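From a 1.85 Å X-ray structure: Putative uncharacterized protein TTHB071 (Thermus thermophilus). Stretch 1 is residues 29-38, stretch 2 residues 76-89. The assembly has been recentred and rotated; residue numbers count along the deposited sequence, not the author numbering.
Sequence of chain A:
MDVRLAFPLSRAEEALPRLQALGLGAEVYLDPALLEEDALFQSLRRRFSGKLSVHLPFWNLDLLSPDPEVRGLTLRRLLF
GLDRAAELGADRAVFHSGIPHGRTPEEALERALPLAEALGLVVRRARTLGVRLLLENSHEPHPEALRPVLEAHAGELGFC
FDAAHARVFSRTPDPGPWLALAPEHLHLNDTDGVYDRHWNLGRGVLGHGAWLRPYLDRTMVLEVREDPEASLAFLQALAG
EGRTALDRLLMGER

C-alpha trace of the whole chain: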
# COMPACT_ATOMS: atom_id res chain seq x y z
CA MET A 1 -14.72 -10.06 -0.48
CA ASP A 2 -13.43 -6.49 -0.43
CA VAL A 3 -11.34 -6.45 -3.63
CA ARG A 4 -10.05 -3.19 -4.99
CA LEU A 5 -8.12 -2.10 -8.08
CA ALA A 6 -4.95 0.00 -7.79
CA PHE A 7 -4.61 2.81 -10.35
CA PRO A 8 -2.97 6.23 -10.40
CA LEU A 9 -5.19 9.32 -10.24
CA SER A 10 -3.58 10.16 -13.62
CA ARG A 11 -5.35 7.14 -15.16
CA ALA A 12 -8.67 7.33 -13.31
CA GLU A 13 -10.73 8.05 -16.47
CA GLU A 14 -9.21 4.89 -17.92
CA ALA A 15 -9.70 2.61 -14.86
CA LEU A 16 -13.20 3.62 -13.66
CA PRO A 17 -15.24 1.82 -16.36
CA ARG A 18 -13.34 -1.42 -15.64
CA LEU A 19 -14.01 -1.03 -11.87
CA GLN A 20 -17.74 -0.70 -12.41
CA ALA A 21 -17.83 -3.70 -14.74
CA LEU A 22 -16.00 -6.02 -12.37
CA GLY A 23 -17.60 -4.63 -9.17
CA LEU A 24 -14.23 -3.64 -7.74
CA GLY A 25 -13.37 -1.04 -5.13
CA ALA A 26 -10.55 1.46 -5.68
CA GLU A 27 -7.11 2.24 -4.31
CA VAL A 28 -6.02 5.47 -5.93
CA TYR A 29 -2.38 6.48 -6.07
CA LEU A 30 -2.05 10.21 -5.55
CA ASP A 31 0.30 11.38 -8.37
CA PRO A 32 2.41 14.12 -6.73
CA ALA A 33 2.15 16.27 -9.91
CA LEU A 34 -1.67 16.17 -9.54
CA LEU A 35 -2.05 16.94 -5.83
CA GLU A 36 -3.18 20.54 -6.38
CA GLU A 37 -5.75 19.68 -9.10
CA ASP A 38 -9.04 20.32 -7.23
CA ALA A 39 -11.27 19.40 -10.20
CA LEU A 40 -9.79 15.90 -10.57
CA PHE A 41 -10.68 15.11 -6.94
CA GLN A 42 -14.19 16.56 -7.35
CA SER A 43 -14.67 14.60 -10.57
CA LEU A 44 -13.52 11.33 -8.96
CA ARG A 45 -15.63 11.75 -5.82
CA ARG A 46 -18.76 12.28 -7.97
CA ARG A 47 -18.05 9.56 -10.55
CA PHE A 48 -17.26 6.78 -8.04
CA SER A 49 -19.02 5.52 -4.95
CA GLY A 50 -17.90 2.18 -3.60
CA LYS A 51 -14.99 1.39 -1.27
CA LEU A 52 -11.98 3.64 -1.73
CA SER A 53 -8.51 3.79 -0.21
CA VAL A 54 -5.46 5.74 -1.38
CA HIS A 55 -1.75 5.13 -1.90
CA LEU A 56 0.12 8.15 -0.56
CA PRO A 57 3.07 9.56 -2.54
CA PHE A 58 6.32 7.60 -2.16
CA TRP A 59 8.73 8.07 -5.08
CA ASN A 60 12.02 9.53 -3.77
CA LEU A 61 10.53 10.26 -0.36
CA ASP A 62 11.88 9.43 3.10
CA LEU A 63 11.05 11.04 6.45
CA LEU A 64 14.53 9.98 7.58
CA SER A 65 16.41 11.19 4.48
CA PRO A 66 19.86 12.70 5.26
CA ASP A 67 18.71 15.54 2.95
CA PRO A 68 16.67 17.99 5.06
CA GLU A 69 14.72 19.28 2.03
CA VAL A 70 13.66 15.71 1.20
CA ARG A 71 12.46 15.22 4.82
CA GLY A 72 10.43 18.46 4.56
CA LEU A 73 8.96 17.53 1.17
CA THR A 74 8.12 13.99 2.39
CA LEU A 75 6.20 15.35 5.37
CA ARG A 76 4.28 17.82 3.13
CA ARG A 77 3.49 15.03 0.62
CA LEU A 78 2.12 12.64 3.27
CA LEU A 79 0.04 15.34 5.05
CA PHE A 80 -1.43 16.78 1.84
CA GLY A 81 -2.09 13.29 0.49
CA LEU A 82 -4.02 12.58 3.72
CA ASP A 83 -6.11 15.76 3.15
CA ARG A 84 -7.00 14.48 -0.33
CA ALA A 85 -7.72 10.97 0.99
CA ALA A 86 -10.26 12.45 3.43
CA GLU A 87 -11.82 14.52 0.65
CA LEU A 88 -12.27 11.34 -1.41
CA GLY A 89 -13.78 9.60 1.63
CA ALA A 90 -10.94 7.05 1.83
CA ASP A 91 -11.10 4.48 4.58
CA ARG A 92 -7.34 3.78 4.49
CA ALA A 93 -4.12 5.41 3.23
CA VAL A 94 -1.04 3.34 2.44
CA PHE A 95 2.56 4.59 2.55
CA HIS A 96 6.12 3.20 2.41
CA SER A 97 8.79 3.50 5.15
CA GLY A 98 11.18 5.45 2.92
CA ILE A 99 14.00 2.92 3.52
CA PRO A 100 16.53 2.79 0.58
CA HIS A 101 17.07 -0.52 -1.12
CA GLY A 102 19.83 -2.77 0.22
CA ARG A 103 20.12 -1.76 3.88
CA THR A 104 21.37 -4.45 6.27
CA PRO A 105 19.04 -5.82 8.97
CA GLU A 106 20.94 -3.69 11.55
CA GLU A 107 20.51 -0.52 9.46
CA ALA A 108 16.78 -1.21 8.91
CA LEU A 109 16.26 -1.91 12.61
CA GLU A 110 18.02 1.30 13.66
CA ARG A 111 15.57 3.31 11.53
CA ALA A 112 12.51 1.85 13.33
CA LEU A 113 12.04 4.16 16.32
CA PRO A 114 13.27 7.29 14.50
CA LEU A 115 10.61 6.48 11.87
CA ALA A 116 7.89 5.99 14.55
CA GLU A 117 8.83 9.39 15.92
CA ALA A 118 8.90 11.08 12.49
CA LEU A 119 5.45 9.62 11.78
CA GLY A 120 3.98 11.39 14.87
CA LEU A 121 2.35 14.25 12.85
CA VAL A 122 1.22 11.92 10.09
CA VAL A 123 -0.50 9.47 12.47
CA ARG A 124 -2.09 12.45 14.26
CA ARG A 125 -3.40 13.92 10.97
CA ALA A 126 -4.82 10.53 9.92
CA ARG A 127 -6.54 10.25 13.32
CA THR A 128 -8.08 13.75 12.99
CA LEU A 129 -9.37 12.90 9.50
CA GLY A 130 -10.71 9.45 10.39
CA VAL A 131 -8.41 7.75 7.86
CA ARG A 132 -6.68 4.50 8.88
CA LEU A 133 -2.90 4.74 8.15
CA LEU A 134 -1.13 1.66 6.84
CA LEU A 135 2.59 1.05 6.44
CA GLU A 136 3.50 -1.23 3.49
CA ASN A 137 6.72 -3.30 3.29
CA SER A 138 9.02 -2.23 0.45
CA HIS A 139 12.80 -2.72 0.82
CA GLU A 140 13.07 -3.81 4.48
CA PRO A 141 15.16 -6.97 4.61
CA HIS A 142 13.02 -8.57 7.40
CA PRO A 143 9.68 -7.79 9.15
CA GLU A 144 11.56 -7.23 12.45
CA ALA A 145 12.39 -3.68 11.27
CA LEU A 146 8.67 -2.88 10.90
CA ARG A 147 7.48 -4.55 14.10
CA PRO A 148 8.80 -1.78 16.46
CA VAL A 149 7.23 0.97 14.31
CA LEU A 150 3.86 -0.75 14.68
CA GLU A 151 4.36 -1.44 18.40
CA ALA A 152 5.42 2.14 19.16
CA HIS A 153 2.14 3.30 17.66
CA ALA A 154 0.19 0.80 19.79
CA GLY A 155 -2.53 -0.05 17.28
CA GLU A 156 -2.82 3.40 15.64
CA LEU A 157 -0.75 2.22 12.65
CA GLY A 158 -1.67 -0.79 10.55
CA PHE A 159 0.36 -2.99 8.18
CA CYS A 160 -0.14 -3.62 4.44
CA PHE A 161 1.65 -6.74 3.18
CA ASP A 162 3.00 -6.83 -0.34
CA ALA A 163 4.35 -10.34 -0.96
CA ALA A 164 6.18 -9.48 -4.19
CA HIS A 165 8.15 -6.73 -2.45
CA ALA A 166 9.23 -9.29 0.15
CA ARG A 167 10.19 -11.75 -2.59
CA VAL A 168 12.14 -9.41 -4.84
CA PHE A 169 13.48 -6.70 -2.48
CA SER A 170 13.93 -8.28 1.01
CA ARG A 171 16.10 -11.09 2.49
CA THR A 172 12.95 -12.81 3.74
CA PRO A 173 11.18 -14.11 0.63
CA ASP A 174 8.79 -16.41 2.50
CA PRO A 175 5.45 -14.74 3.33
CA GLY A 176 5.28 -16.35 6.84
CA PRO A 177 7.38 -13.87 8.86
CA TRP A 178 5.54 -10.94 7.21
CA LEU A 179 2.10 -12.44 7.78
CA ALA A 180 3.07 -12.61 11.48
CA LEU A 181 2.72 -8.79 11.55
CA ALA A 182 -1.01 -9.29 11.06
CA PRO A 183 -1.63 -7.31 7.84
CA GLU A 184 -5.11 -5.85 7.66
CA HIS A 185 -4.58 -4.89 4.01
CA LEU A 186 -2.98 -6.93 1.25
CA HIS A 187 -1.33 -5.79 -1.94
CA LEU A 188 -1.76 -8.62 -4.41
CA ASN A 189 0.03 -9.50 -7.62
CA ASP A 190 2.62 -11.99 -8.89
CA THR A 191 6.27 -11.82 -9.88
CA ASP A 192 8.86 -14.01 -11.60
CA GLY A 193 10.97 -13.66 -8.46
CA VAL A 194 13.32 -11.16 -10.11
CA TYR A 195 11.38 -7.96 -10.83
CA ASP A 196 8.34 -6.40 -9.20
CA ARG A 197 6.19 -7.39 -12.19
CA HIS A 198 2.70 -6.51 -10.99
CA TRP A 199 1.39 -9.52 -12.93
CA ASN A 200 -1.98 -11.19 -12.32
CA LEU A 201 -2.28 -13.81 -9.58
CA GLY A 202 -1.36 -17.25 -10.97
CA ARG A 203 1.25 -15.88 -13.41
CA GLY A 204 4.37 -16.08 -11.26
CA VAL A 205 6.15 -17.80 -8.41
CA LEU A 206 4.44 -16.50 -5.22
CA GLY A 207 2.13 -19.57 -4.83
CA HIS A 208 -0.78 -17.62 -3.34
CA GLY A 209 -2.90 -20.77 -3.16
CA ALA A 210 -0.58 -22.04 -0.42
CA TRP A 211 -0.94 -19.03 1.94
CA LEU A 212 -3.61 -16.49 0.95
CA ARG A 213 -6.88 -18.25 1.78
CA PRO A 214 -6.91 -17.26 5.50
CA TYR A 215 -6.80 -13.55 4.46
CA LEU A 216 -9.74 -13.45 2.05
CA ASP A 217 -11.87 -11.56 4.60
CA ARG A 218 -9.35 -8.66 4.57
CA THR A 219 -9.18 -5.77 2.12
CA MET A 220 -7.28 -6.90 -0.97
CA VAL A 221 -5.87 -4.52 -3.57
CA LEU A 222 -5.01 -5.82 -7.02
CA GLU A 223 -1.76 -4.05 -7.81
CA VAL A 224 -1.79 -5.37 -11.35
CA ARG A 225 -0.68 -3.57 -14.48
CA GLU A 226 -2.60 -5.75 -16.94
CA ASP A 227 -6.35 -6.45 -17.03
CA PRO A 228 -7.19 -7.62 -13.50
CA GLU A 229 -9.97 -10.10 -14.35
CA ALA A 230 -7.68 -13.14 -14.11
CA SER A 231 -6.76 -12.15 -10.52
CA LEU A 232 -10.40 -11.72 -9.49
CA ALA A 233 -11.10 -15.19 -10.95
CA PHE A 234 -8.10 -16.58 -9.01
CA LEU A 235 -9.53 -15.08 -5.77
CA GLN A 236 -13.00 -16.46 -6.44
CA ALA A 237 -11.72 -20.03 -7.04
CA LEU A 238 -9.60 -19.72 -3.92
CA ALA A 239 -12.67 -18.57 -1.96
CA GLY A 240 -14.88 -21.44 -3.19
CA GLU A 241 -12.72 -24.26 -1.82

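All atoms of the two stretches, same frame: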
# COMPACT_ATOMS: atom_id res chain seq x y z
N TYR A 29 -3.69 5.91 -6.37
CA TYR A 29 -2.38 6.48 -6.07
C TYR A 29 -2.39 7.96 -6.40
O TYR A 29 -2.77 8.38 -7.50
CB TYR A 29 -1.30 5.73 -6.83
CG TYR A 29 -0.01 6.52 -6.99
CD1 TYR A 29 0.89 6.64 -5.93
CD2 TYR A 29 0.33 7.09 -8.22
CE1 TYR A 29 2.09 7.35 -6.07
CE2 TYR A 29 1.52 7.80 -8.38
CZ TYR A 29 2.40 7.92 -7.32
OH TYR A 29 3.60 8.61 -7.51
N LEU A 30 -1.95 8.76 -5.43
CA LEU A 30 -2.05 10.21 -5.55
C LEU A 30 -0.78 10.76 -6.23
O LEU A 30 0.17 11.17 -5.54
CB LEU A 30 -2.32 10.85 -4.18
CG LEU A 30 -3.53 10.29 -3.41
CD1 LEU A 30 -3.72 11.02 -2.07
CD2 LEU A 30 -4.80 10.43 -4.24
N ASP A 31 -0.78 10.77 -7.57
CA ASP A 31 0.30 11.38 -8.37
C ASP A 31 0.69 12.73 -7.76
O ASP A 31 -0.14 13.66 -7.64
CB ASP A 31 -0.12 11.62 -9.85
CG ASP A 31 -0.57 10.36 -10.56
OD1 ASP A 31 -1.65 9.81 -10.22
OD2 ASP A 31 0.13 9.93 -11.51
N PRO A 32 1.96 12.86 -7.33
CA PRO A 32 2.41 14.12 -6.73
C PRO A 32 2.16 15.34 -7.65
O PRO A 32 1.81 16.40 -7.15
CB PRO A 32 3.93 13.91 -6.56
CG PRO A 32 4.09 12.42 -6.46
CD PRO A 32 2.99 11.80 -7.27
N ALA A 33 2.37 15.18 -8.95
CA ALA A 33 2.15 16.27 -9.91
C ALA A 33 0.69 16.75 -9.94
O ALA A 33 0.42 17.87 -10.38
CB ALA A 33 2.56 15.84 -11.31
N LEU A 34 -0.23 15.90 -9.47
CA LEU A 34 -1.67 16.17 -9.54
C LEU A 34 -2.31 16.55 -8.22
O LEU A 34 -3.53 16.71 -8.17
CB LEU A 34 -2.42 14.99 -10.15
CG LEU A 34 -2.01 14.55 -11.54
CD1 LEU A 34 -2.86 13.35 -11.99
CD2 LEU A 34 -2.05 15.70 -12.58
N LEU A 35 -1.50 16.72 -7.17
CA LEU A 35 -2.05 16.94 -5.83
C LEU A 35 -2.87 18.21 -5.69
O LEU A 35 -3.82 18.25 -4.92
CB LEU A 35 -0.96 16.88 -4.75
CG LEU A 35 -0.52 15.46 -4.34
CD1 LEU A 35 0.78 15.52 -3.50
CD2 LEU A 35 -1.64 14.71 -3.58
N GLU A 36 -2.50 19.24 -6.45
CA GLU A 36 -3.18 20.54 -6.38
C GLU A 36 -4.38 20.66 -7.34
O GLU A 36 -5.01 21.72 -7.42
CB GLU A 36 -2.17 21.67 -6.65
CG GLU A 36 -0.87 21.57 -5.83
CD GLU A 36 -0.76 22.56 -4.69
OE1 GLU A 36 0.25 23.31 -4.68
OE2 GLU A 36 -1.64 22.60 -3.79
N GLU A 37 -4.71 19.60 -8.06
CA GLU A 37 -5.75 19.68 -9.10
C GLU A 37 -7.14 19.39 -8.51
O GLU A 37 -7.66 18.28 -8.64
CB GLU A 37 -5.44 18.70 -10.23
CG GLU A 37 -4.08 18.94 -10.90
CD GLU A 37 -3.93 20.37 -11.40
OE1 GLU A 37 -4.72 20.77 -12.29
OE2 GLU A 37 -3.04 21.09 -10.90
N ASP A 38 -7.73 20.41 -7.88
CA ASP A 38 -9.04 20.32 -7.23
C ASP A 38 -10.12 19.60 -8.04
O ASP A 38 -10.86 18.79 -7.50
CB ASP A 38 -9.57 21.71 -6.88
CG ASP A 38 -8.86 22.32 -5.69
OD1 ASP A 38 -7.91 21.74 -5.13
OD2 ASP A 38 -9.28 23.43 -5.30
N ARG A 76 5.34 17.08 3.87
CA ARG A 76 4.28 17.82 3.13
C ARG A 76 3.46 16.90 2.21
O ARG A 76 2.21 17.00 2.17
CB ARG A 76 4.86 19.01 2.34
CG ARG A 76 5.38 20.16 3.20
CD ARG A 76 5.78 21.43 2.38
NE ARG A 76 6.76 21.23 1.29
CZ ARG A 76 8.09 21.31 1.44
NH1 ARG A 76 8.63 21.54 2.62
NH2 ARG A 76 8.88 21.13 0.39
N ARG A 77 4.14 15.99 1.51
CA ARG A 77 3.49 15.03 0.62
C ARG A 77 2.52 14.08 1.36
O ARG A 77 1.38 13.81 0.88
CB ARG A 77 4.53 14.20 -0.15
CG ARG A 77 5.28 14.98 -1.24
CD ARG A 77 4.42 15.15 -2.46
NE ARG A 77 5.10 15.78 -3.60
CZ ARG A 77 4.82 16.97 -4.09
NH1 ARG A 77 3.86 17.73 -3.53
NH2 ARG A 77 5.47 17.41 -5.16
N LEU A 78 2.97 13.54 2.50
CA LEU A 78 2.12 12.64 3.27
C LEU A 78 0.89 13.37 3.86
O LEU A 78 -0.23 12.88 3.76
CB LEU A 78 2.91 11.95 4.40
CG LEU A 78 4.04 11.04 3.89
CD1 LEU A 78 4.75 10.45 5.09
CD2 LEU A 78 3.46 9.90 3.00
N LEU A 79 1.12 14.54 4.44
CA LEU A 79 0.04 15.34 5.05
C LEU A 79 -0.99 15.83 4.02
O LEU A 79 -2.22 15.70 4.24
CB LEU A 79 0.63 16.50 5.85
CG LEU A 79 1.44 16.11 7.11
CD1 LEU A 79 2.08 17.38 7.69
CD2 LEU A 79 0.58 15.40 8.15
N PHE A 80 -0.52 16.32 2.88
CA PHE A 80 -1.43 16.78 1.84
C PHE A 80 -2.19 15.62 1.22
O PHE A 80 -3.42 15.70 1.02
CB PHE A 80 -0.71 17.62 0.78
CG PHE A 80 -1.65 18.48 -0.03
CD1 PHE A 80 -2.68 19.19 0.60
CD2 PHE A 80 -1.54 18.56 -1.41
CE1 PHE A 80 -3.57 19.98 -0.14
CE2 PHE A 80 -2.42 19.36 -2.16
CZ PHE A 80 -3.42 20.06 -1.53
N GLY A 81 -1.48 14.51 0.98
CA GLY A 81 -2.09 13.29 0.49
C GLY A 81 -3.21 12.83 1.44
O GLY A 81 -4.27 12.37 0.97
N LEU A 82 -2.98 12.97 2.75
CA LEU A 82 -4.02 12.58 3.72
C LEU A 82 -5.24 13.52 3.60
O LEU A 82 -6.38 13.05 3.65
CB LEU A 82 -3.49 12.55 5.17
CG LEU A 82 -2.69 11.31 5.60
CD1 LEU A 82 -2.07 11.56 6.96
CD2 LEU A 82 -3.53 10.00 5.60
N ASP A 83 -5.00 14.81 3.43
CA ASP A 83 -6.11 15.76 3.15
C ASP A 83 -6.97 15.31 1.96
O ASP A 83 -8.21 15.27 2.04
CB ASP A 83 -5.58 17.17 2.89
CG ASP A 83 -5.05 17.84 4.13
OD1 ASP A 83 -5.44 17.45 5.26
OD2 ASP A 83 -4.22 18.77 3.98
N ARG A 84 -6.31 14.98 0.86
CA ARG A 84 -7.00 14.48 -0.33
C ARG A 84 -7.73 13.16 -0.12
O ARG A 84 -8.83 12.95 -0.65
CB ARG A 84 -6.01 14.38 -1.50
CG ARG A 84 -5.50 15.72 -2.01
CD ARG A 84 -6.63 16.66 -2.49
NE ARG A 84 -6.12 17.74 -3.34
CZ ARG A 84 -6.85 18.75 -3.79
NH1 ARG A 84 -8.15 18.84 -3.46
NH2 ARG A 84 -6.29 19.67 -4.58
N ALA A 85 -7.11 12.24 0.64
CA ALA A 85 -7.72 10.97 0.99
C ALA A 85 -9.06 11.21 1.69
O ALA A 85 -10.07 10.58 1.35
CB ALA A 85 -6.77 10.16 1.90
N ALA A 86 -9.06 12.14 2.64
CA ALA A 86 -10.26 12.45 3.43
C ALA A 86 -11.35 13.05 2.54
O ALA A 86 -12.53 12.71 2.68
CB ALA A 86 -9.92 13.41 4.57
N GLU A 87 -10.93 13.92 1.62
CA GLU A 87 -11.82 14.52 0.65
C GLU A 87 -12.49 13.47 -0.25
O GLU A 87 -13.68 13.59 -0.60
CB GLU A 87 -11.06 15.57 -0.18
CG GLU A 87 -11.83 16.11 -1.38
CD GLU A 87 -11.09 17.20 -2.15
OE1 GLU A 87 -9.88 17.45 -1.87
OE2 GLU A 87 -11.73 17.80 -3.05
N LEU A 88 -11.74 12.43 -0.61
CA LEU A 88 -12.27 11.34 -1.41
C LEU A 88 -13.04 10.33 -0.58
O LEU A 88 -13.55 9.35 -1.13
CB LEU A 88 -11.14 10.63 -2.17
CG LEU A 88 -10.38 11.45 -3.22
CD1 LEU A 88 -9.12 10.67 -3.59
CD2 LEU A 88 -11.25 11.71 -4.45
N GLY A 89 -13.14 10.56 0.73
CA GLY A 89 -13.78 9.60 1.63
C GLY A 89 -13.06 8.26 1.77
O GLY A 89 -13.70 7.22 1.95
O HOH W 1 -10.84 19.91 -4.31

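Stretch 2 continues a helix that begins earlier in the chain and is helical through Glu 87, with i to i+4 bonds such as Ala 85 N to Gly 81 O at 2.9 Å. Stretch 1 is irregular: a short 3-10 segment, 32-34, runs into a type I turn from Leu 34 to Glu 37, closed by Glu 37 N to Leu 34 O at 3.1 Å. The backbones come near at Leu 30 and Gly 81, whose CA atoms lie 6.8 Å apart, and the contact buries 520 Å² in total. At the helix end, Gly 89 adopts positive phi (66°), a conformation that favours glycine, within a Schellman motif.

Arg 84 supplies the polar link. Its CA-to-CB bond points toward stretch 1, and chi angles m, m, t, t carry the guanidinium to the turn. There Arg 84 NE and Arg 84 NH2 both donate to Leu 35 O, at 2.8 and 2.9 Å, so one carbonyl accepts two hydrogen bonds near the guanidinium plane. Arg 84 NH2 also forms a salt bridge with Asp 38 OD1 at 2.7 Å, its N-H...O angle of 166° being nearly straight. Within the helix, Glu 87 OE1 takes Arg 84 NH1 at 2.7 Å. Water 1 accepts from Arg 84 NH1 (3.0 Å) and donates to Glu 87 OE2 (2.6 Å). The buried arginine is thus matched by two carboxylates and a carbonyl.

Apolar packing accompanies this network. Leu 35, with 105 Å² covered, does double duty: while Arg 84 holds its carbonyl, its side chain places CB 3.8 Å from Phe 80 CD2 and CD2 4.3 Å from Gly 81 CA. Leu 30 points toward the helix; its CD1 lies 3.4 Å from Gly 81 O, and its CD2 4.4 Å from Leu 88 CD1. Farther along, Pro 32 CB covers one face of the Arg 77 guanidinium, 3.7 Å from Arg 77 NE.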